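Local coordinates for protein putative fimbrium tip subunit Fim1C (Bacteroides ovatus, PDB 4EPS) that probably forms part of the tip of a fimbrium, a cell-surface filament of a kind that mediates adhesion and biofilm formation, at residues W117-T120 / T121-D125; K381-L385 / R386-Y390. One frame throughout, in Å; residues are numbered along the deposited sequence.

In the fold
From the N terminus, the chain reaches interaction 1 first, at residues 117-125, in the fimbrillin-like part of the chain. This turn lies in the loop between helices 111-115 and 126-130. It also ties that loop to strands 206-212 and 217-222. Interaction 2 comes much later, at residues 381-390. There the loop after helix 354-359 closes in a 3-10 turn and leads into helix 389-403. Both contacts are local, so each closes only a short turn. They follow in series and neither nest nor cross. The centres of interaction 1 and interaction 2 are about 49 Å apart, on opposite sides of the chain's centre. The nearest atoms of interaction 1 and interaction 2 are about 22 Å apart.

Interaction 1: W117-T120 / T121-D125; sequences WELT and TEQSD
T120 is held twice by residues that follow it, once through its carbonyl and once through its hydroxyl. The carbonyl bond comes from a side chain. Q123 NE2 donates to T120 O at 2.9 Å, with a nearly straight N-H...O angle of 171°. The donor meets the carbonyl oxygen almost end-on, and that oxygen lies in the plane of the Q123 amide. The Q123 chain is extended beyond CG (chi2 172°), which lets the amide span back three residues. Its other end is also engaged, because OE1 accepts from L221 N. One end donates and the other accepts, so the rotation of the buried amide is fixed.

The second bond runs from backbone to side chain. E122 N donates to T120 OG1 at 3.3 Å. With chi1 at 79°, OG1 lies between the T120 backbone N and carbonyl carbon, and faces the amide two residues on.

Van der Waals contacts across the turn add little. E122 CB lies 3.9 Å from T120 OG1. L119 CG approaches Q123 NE2 at 4.4 Å, while the L119 side chain packs on L221 and M159. The E122 chain bends off to reach S208 with OE2.

The chain then enters helix 126-130, where D125 is the N-cap and its OD1 takes A128 N. The bond that T120 OG1 accepts from the amide two residues on defines an ST turn. Here it is reinforced by a glutamine side chain that also binds strand 217-222.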
loop_
_atom_site.group_PDB
_atom_site.type_symbol
_atom_site.label_atom_id
_atom_site.label_comp_id
_atom_site.label_asym_id
_atom_site.label_seq_id
_atom_site.Cartn_x
_atom_site.Cartn_y
_atom_site.Cartn_z
ATOM N N TRP A 117 -30.861 -37.805 -25.688
ATOM C CA TRP A 117 -30.785 -36.363 -25.437
ATOM C C TRP A 117 -29.676 -35.737 -26.273
ATOM O O TRP A 117 -28.509 -36.105 -26.132
ATOM C CB TRP A 117 -30.598 -36.081 -23.933
ATOM C CG TRP A 117 -30.881 -34.657 -23.542
ATOM C CD1 TRP A 117 -29.969 -33.707 -23.193
ATOM C CD2 TRP A 117 -32.176 -34.047 -23.395
ATOM N NE1 TRP A 117 -30.610 -32.531 -22.864
ATOM C CE2 TRP A 117 -31.965 -32.711 -22.980
ATOM C CE3 TRP A 117 -33.500 -34.504 -23.581
ATOM C CZ2 TRP A 117 -33.023 -31.826 -22.736
ATOM C CZ3 TRP A 117 -34.550 -33.619 -23.357
ATOM C CH2 TRP A 117 -34.307 -32.299 -22.937
ATOM N N GLU A 118 -30.055 -34.815 -27.162
ATOM C CA GLU A 118 -29.119 -34.145 -28.066
ATOM C C GLU A 118 -28.656 -32.835 -27.448
ATOM O O GLU A 118 -29.449 -31.902 -27.287
ATOM C CB GLU A 118 -29.743 -33.917 -29.456
ATOM C CG GLU A 118 -30.189 -35.200 -30.145
ATOM C CD GLU A 118 -30.890 -35.009 -31.478
ATOM O OE1 GLU A 118 -31.874 -34.235 -31.536
ATOM O OE2 GLU A 118 -30.468 -35.660 -32.461
ATOM N N LEU A 119 -27.406 -32.781 -27.079
ATOM C CA LEU A 119 -26.804 -31.620 -26.460
ATOM C C LEU A 119 -25.957 -30.888 -27.472
ATOM O O LEU A 119 -25.189 -31.515 -28.205
ATOM C CB LEU A 119 -25.960 -32.165 -25.306
ATOM C CG LEU A 119 -25.644 -31.301 -24.146
ATOM C CD1 LEU A 119 -26.918 -30.908 -23.380
ATOM C CD2 LEU A 119 -24.719 -32.042 -23.247
ATOM N N THR A 120 -26.123 -29.567 -27.562
ATOM C CA THR A 120 -25.315 -28.746 -28.467
ATOM C C THR A 120 -24.348 -27.894 -27.641
ATOM O O THR A 120 -24.498 -27.782 -26.422
ATOM C CB THR A 120 -26.188 -27.864 -29.372
ATOM O OG1 THR A 120 -26.618 -26.733 -28.620
ATOM C CG2 THR A 120 -27.370 -28.633 -30.010
ATOM N N THR A 121 -23.396 -27.259 -28.315
ATOM C CA THR A 121 -22.418 -26.423 -27.634
ATOM C C THR A 121 -22.863 -24.944 -27.640
ATOM O O THR A 121 -22.058 -24.074 -27.297
ATOM C CB THR A 121 -21.041 -26.630 -28.264
ATOM O OG1 THR A 121 -21.130 -26.390 -29.666
ATOM C CG2 THR A 121 -20.460 -28.037 -27.992
ATOM N N GLU A 122 -24.140 -24.667 -27.992
ATOM C CA GLU A 122 -24.701 -23.301 -27.989
ATOM C C GLU A 122 -25.513 -23.126 -26.697
ATOM O O GLU A 122 -26.670 -23.556 -26.610
ATOM C CB GLU A 122 -25.536 -23.058 -29.265
ATOM C CG GLU A 122 -24.678 -22.826 -30.504
ATOM C CD GLU A 122 -23.719 -21.647 -30.408
ATOM O OE1 GLU A 122 -24.163 -20.532 -30.040
ATOM O OE2 GLU A 122 -22.510 -21.850 -30.662
ATOM N N GLN A 123 -24.853 -22.609 -25.645
ATOM C CA GLN A 123 -25.477 -22.508 -24.322
ATOM C C GLN A 123 -25.236 -21.121 -23.696
ATOM O O GLN A 123 -25.331 -20.978 -22.480
ATOM C CB GLN A 123 -24.881 -23.620 -23.395
ATOM C CG GLN A 123 -25.177 -25.073 -23.849
ATOM C CD GLN A 123 -24.415 -26.098 -23.032
ATOM O OE1 GLN A 123 -24.150 -25.893 -21.844
ATOM N NE2 GLN A 123 -24.111 -27.255 -23.634
ATOM N N SER A 124 -24.958 -20.106 -24.534
ATOM C CA SER A 124 -24.514 -18.766 -24.124
ATOM C C SER A 124 -25.579 -17.904 -23.416
ATOM O O SER A 124 -25.232 -16.851 -22.902
ATOM C CB SER A 124 -23.929 -17.999 -25.309
ATOM O OG SER A 124 -24.929 -17.804 -26.293
ATOM N N ASP A 125 -26.837 -18.326 -23.369
ATOM C CA ASP A 125 -27.813 -17.556 -22.601
ATOM C C ASP A 125 -28.626 -18.494 -21.716
ATOM O O ASP A 125 -28.597 -19.718 -21.929
ATOM C CB ASP A 125 -28.707 -16.673 -23.495
ATOM C CG ASP A 125 -29.448 -17.432 -24.563
ATOM O OD1 ASP A 125 -30.372 -18.183 -24.217
ATOM O OD2 ASP A 125 -29.093 -17.282 -25.749
#

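Interaction 2: K381-L385 / R386-Y390; sequences KNKPL and RFLGY. With SO4 (sulfate ion), chain H.
A 3-10 turn at residues 383-385 joins K383 to R386, just ahead of helix 389-403. R386 N donates to K383 O at 3.2 Å, which closes the turn. The preceding step has the same spacing, with L385 N donating to N382 O at 3.0 Å. In the R386 bond the donor sits well above the K383 carbonyl plane, while the N-H...O angle is 168°. Water 1 also donates to K383 O and to R386 O, bridging the two carbonyls. K383 O is therefore gripped by two donors.

The side chain of R386 folds back over the turn. Its chain bends at chi2 (-58°), and CG rests 3.6 Å from N382 O. The guanidinium then runs alongside the N382 side chain, pointing the same way. The amide and guanidinium planes are only 14° apart, and N382 CB lies 3.9 Å from R386 NH2. A salt bridge from R386 NE to E378 OE1 helps fix the group.

On the nonpolar side, K383 and L388 cross at about a right angle, with K383 CE 3.5 Å from L388 CD1. The amine of K383 continues to a salt bridge with D375. L388 is the N-cap residue of the helix, so this contact joins the turn to the helix start.

The two terminal nitrogens of R386 bind a sulfate ion, probably from the crystallisation liquor. The sulfur lies in the guanidinium plane, at its edge. NH1 donates to sulfate O4 and to water 2, which in turn donates weakly to L385 O. The fork is completed by R386 NH2, which donates to sulfate O3 at 2.8 Å.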
loop_
_atom_site.group_PDB
_atom_site.type_symbol
_atom_site.label_atom_id
_atom_site.label_comp_id
_atom_site.label_asym_id
_atom_site.label_seq_id
_atom_site.Cartn_x
_atom_site.Cartn_y
_atom_site.Cartn_z
ATOM N N LYS A 381 -19.816 30.550 -16.957
ATOM C CA LYS A 381 -18.455 30.526 -16.407
ATOM C C LYS A 381 -18.230 29.193 -15.661
ATOM O O LYS A 381 -17.152 28.615 -15.741
ATOM C CB LYS A 381 -18.212 31.726 -15.463
ATOM C CG LYS A 381 -18.290 33.087 -16.161
ATOM C CD LYS A 381 -18.158 34.261 -15.187
ATOM C CE LYS A 381 -19.490 34.909 -14.873
ATOM N NZ LYS A 381 -19.329 36.312 -14.404
ATOM N N ASN A 382 -19.259 28.691 -14.975
ATOM C CA ASN A 382 -19.194 27.447 -14.185
ATOM C C ASN A 382 -19.528 26.172 -14.969
ATOM O O ASN A 382 -18.834 25.163 -14.814
ATOM C CB ASN A 382 -20.148 27.547 -12.989
ATOM C CG ASN A 382 -19.688 28.575 -11.990
ATOM O OD1 ASN A 382 -18.515 28.617 -11.605
ATOM N ND2 ASN A 382 -20.588 29.454 -11.601
ATOM N N LYS A 383 -20.599 26.190 -15.756
ATOM C CA LYS A 383 -21.046 24.990 -16.495
ATOM C C LYS A 383 -19.905 24.369 -17.375
ATOM O O LYS A 383 -19.715 23.153 -17.274
ATOM C CB LYS A 383 -22.310 25.281 -17.329
ATOM C CG LYS A 383 -22.860 24.036 -18.056
ATOM C CD LYS A 383 -23.520 23.012 -17.131
ATOM C CE LYS A 383 -23.975 21.757 -17.878
ATOM N NZ LYS A 383 -25.088 22.026 -18.837
ATOM N N PRO A 384 -19.088 25.134 -18.149
ATOM C CA PRO A 384 -18.015 24.486 -18.948
ATOM C C PRO A 384 -16.863 23.910 -18.131
ATOM O O PRO A 384 -16.005 23.242 -18.709
ATOM C CB PRO A 384 -17.492 25.622 -19.832
ATOM C CG PRO A 384 -18.594 26.657 -19.833
ATOM C CD PRO A 384 -19.157 26.581 -18.452
ATOM N N LEU A 385 -16.842 24.122 -16.809
ATOM C CA LEU A 385 -15.764 23.553 -15.980
ATOM C C LEU A 385 -16.159 22.233 -15.290
ATOM O O LEU A 385 -15.304 21.575 -14.703
ATOM C CB LEU A 385 -15.303 24.579 -14.932
ATOM C CG LEU A 385 -14.628 25.875 -15.499
ATOM C CD1 LEU A 385 -14.192 26.811 -14.368
ATOM C CD2 LEU A 385 -13.437 25.551 -16.390
ATOM N N ARG A 386 -17.423 21.811 -15.409
ATOM C CA ARG A 386 -17.894 20.571 -14.763
ATOM C C ARG A 386 -17.565 19.308 -15.556
ATOM O O ARG A 386 -17.601 19.322 -16.789
ATOM C CB ARG A 386 -19.427 20.611 -14.546
ATOM C CG ARG A 386 -19.971 21.887 -13.877
ATOM C CD ARG A 386 -19.337 22.118 -12.512
ATOM N NE ARG A 386 -19.969 23.234 -11.807
ATOM C CZ ARG A 386 -19.446 23.831 -10.748
ATOM N NH1 ARG A 386 -18.247 23.476 -10.301
ATOM N NH2 ARG A 386 -20.096 24.823 -10.153
ATOM N N PHE A 387 -17.309 18.199 -14.840
ATOM C CA PHE A 387 -17.043 16.888 -15.462
ATOM C C PHE A 387 -18.362 16.265 -15.845
ATOM O O PHE A 387 -19.062 15.759 -14.962
ATOM C CB PHE A 387 -16.324 15.964 -14.469
ATOM C CG PHE A 387 -14.859 16.182 -14.218
ATOM C CD1 PHE A 387 -14.240 17.373 -14.584
ATOM C CD2 PHE A 387 -14.087 15.184 -13.631
ATOM C CE1 PHE A 387 -12.879 17.568 -14.364
ATOM C CE2 PHE A 387 -12.723 15.384 -13.403
ATOM C CZ PHE A 387 -12.127 16.566 -13.782
ATOM N N LEU A 388 -18.732 16.319 -17.134
ATOM C CA LEU A 388 -20.053 15.835 -17.587
ATOM C C LEU A 388 -20.014 15.080 -18.897
ATOM O O LEU A 388 -21.064 14.894 -19.511
ATOM C CB LEU A 388 -21.010 17.059 -17.743
ATOM C CG LEU A 388 -21.448 17.713 -16.414
ATOM C CD1 LEU A 388 -22.059 19.078 -16.657
ATOM C CD2 LEU A 388 -22.418 16.798 -15.646
ATOM N N GLY A 389 -18.828 14.648 -19.337
ATOM C CA GLY A 389 -18.699 13.951 -20.614
ATOM C C GLY A 389 -19.558 12.701 -20.724
ATOM O O GLY A 389 -20.175 12.473 -21.767
ATOM N N TYR A 390 -19.628 11.893 -19.657
ATOM C CA TYR A 390 -20.444 10.670 -19.738
ATOM C C TYR A 390 -21.926 11.055 -19.949
ATOM O O TYR A 390 -22.579 10.548 -20.882
ATOM C CB TYR A 390 -20.268 9.739 -18.526
ATOM C CG TYR A 390 -21.103 8.498 -18.758
ATOM C CD1 TYR A 390 -20.685 7.514 -19.651
ATOM C CD2 TYR A 390 -22.394 8.399 -18.237
ATOM C CE1 TYR A 390 -21.491 6.409 -19.945
ATOM C CE2 TYR A 390 -23.215 7.307 -18.538
ATOM C CZ TYR A 390 -22.763 6.322 -19.398
ATOM O OH TYR A 390 -23.577 5.266 -19.725
HETATM S S SO4 H . -18.141 26.027 -7.350
HETATM O O1 SO4 H . -17.280 27.171 -7.665
HETATM O O2 SO4 H . -18.234 25.832 -5.890
HETATM O O3 SO4 H . -19.476 26.280 -7.899
HETATM O O4 SO4 H . -17.553 24.822 -7.951
HETATM O O HOH W 1 -18.673 20.847 -18.722
HETATM O O HOH W 2 -15.705 22.335 -11.751
#